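Local coordinates for amino acid amide racemase (Ochrobactrum anthropi, PDB 6GIO), which is a pyridoxal-5'-phosphate-binding protein of the class-III aminotransferase family, built as a dimer with the fold type I architecture, at residues E92-I97 against L275-G280. Numbering follows the deposited sequence.
Sequences EDLLRI and LSAVVG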
loop_
_atom_site.group_PDB
_atom_site.type_symbol
_atom_site.label_atom_id
_atom_site.label_comp_id
_atom_site.label_asym_id
_atom_site.label_seq_id
_atom_site.Cartn_x
_atom_site.Cartn_y
_atom_site.Cartn_z
ATOM N N GLU C 92 -1.725 14.830 -14.142
ATOM C CA GLU C 92 -2.300 15.801 -15.086
ATOM C C GLU C 92 -3.628 15.269 -15.621
ATOM O O GLU C 92 -4.619 16.012 -15.691
ATOM C CB GLU C 92 -1.325 16.079 -16.259
ATOM C CG GLU C 92 -0.114 16.905 -15.897
ATOM C CD GLU C 92 1.011 16.830 -16.925
ATOM O OE1 GLU C 92 1.027 15.916 -17.766
ATOM O OE2 GLU C 92 1.937 17.661 -16.846
ATOM N N ASP C 93 -3.658 13.971 -15.982
ATOM C CA ASP C 93 -4.919 13.321 -16.422
ATOM C C ASP C 93 -6.030 13.403 -15.373
ATOM O O ASP C 93 -7.197 13.694 -15.723
ATOM C CB ASP C 93 -4.768 11.834 -16.735
ATOM C CG ASP C 93 -3.883 11.553 -17.940
ATOM O OD1 ASP C 93 -3.568 12.482 -18.696
ATOM O OD2 ASP C 93 -3.464 10.370 -18.111
ATOM N N LEU C 94 -5.689 13.108 -14.106
ATOM C CA LEU C 94 -6.694 13.096 -13.024
ATOM C C LEU C 94 -7.181 14.507 -12.749
ATOM O O LEU C 94 -8.367 14.710 -12.455
ATOM C CB LEU C 94 -6.127 12.496 -11.768
ATOM C CG LEU C 94 -5.953 10.959 -11.820
ATOM C CD1 LEU C 94 -5.061 10.490 -10.681
ATOM C CD2 LEU C 94 -7.291 10.276 -11.739
ATOM N N LEU C 95 -6.292 15.476 -12.816
ATOM C CA LEU C 95 -6.763 16.899 -12.701
ATOM C C LEU C 95 -7.703 17.292 -13.827
ATOM O O LEU C 95 -8.732 17.901 -13.587
ATOM C CB LEU C 95 -5.601 17.878 -12.624
ATOM C CG LEU C 95 -4.851 17.683 -11.309
ATOM C CD1 LEU C 95 -3.597 18.539 -11.216
ATOM C CD2 LEU C 95 -5.747 17.937 -10.125
ATOM N N ARG C 96 -7.370 16.918 -15.050
ATOM C CA ARG C 96 -8.201 17.207 -16.186
ATOM C C ARG C 96 -9.573 16.523 -16.097
ATOM O O ARG C 96 -10.562 17.151 -16.380
ATOM C CB ARG C 96 -7.467 16.772 -17.473
ATOM C CG ARG C 96 -8.175 17.081 -18.789
ATOM C CD ARG C 96 -7.369 16.599 -20.009
ATOM N NE ARG C 96 -6.888 15.222 -19.832
ATOM C CZ ARG C 96 -7.574 14.115 -20.134
ATOM N NH1 ARG C 96 -8.794 14.181 -20.676
ATOM N NH2 ARG C 96 -7.030 12.927 -19.899
ATOM N N ILE C 97 -9.640 15.239 -15.728
ATOM C CA ILE C 97 -10.938 14.557 -15.714
ATOM C C ILE C 97 -11.797 14.794 -14.465
ATOM O O ILE C 97 -12.939 14.356 -14.400
ATOM C CB ILE C 97 -10.810 13.028 -15.960
ATOM C CG1 ILE C 97 -10.229 12.289 -14.766
ATOM C CG2 ILE C 97 -10.020 12.767 -17.226
ATOM C CD1 ILE C 97 -10.490 10.778 -14.791
ATOM N N LEU C 275 -2.768 0.784 -7.347
ATOM C CA LEU C 275 -2.619 2.238 -7.463
ATOM C C LEU C 275 -3.816 2.957 -6.819
ATOM O O LEU C 275 -5.018 2.611 -7.067
ATOM C CB LEU C 275 -2.531 2.610 -8.945
ATOM C CG LEU C 275 -2.580 4.077 -9.409
ATOM C CD1 LEU C 275 -1.331 4.803 -8.960
ATOM C CD2 LEU C 275 -2.669 4.132 -10.921
ATOM N N SER C 276 -3.501 3.998 -6.043
ATOM C CA SER C 276 -4.527 4.878 -5.491
ATOM C C SER C 276 -4.112 6.337 -5.682
ATOM O O SER C 276 -2.959 6.628 -6.032
ATOM C CB SER C 276 -4.759 4.575 -4.016
ATOM O OG SER C 276 -3.641 4.921 -3.165
ATOM N N ALA C 277 -5.041 7.248 -5.451
ATOM C CA ALA C 277 -4.720 8.670 -5.518
ATOM C C ALA C 277 -5.651 9.510 -4.696
ATOM O O ALA C 277 -6.792 9.123 -4.477
ATOM C CB ALA C 277 -4.696 9.168 -6.939
ATOM N N VAL C 278 -5.150 10.678 -4.283
ATOM C CA VAL C 278 -5.930 11.689 -3.598
ATOM C C VAL C 278 -5.782 13.000 -4.374
ATOM O O VAL C 278 -4.671 13.481 -4.663
ATOM C CB VAL C 278 -5.461 11.899 -2.146
ATOM C CG1 VAL C 278 -6.248 13.005 -1.463
ATOM C CG2 VAL C 278 -5.612 10.616 -1.337
ATOM N N VAL C 279 -6.906 13.574 -4.751
ATOM C CA VAL C 279 -6.896 14.871 -5.474
ATOM C C VAL C 279 -7.492 15.841 -4.500
ATOM O O VAL C 279 -8.543 15.564 -3.951
ATOM C CB VAL C 279 -7.742 14.832 -6.774
ATOM C CG1 VAL C 279 -7.816 16.195 -7.436
ATOM C CG2 VAL C 279 -7.124 13.849 -7.734
ATOM N N GLY C 280 -6.785 16.928 -4.220
ATOM C CA GLY C 280 -7.212 17.843 -3.210
ATOM C C GLY C 280 -6.739 19.250 -3.504
ATOM O O GLY C 280 -6.021 19.455 -4.465
#
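L94 and L95 of helix 85-97 rest on A277 and V279, two residues of strand 276-281, in the large domain of a fold type I pyridoxal-5'-phosphate protein. This strand is the antiparallel member of the seven-stranded sheet, lying between 104-109 and 262-265, to which its backbone is hydrogen-bonded. The contact is a compact example of how a helix covers a sheet: the axes of segments 92-97 and 276-280 pass 9.9 Å apart at an angle of 52°, and apolar side chains alone bridge the gap.

L94 can be followed outward. Its CB sits loosely against CG2 of V279, at 4.4 Å. CG of L94, placed anti to the carbonyl carbon (chi1 -74°), stands farther back, 5.1 Å from CG2 of V279, and serves as the branch point. The next torsion sets CD1 anti to CA (chi2 165°), and this methyl meets CB of A277 at 4.0 Å. One leucine thus spans two residues of the strand, while its side chain also packs on L310 of helix 300-315.

V278, between A277 and V279 in sequence, points away from helix 85-97 and packs on A115 of helix 112-127, so that the strand is covered on both faces. The side chain of A277 is about 12 Å from bound pyridoxal-5'-phosphate, and the contact is structural packing. L95 also touches V14 of the second subunit, bringing this layer to the dimer interface. V279 turns its other methyl to L95, whose side chain runs obliquely across it, and CG1 of V279 approaches CD2 of L95 to 3.8 Å.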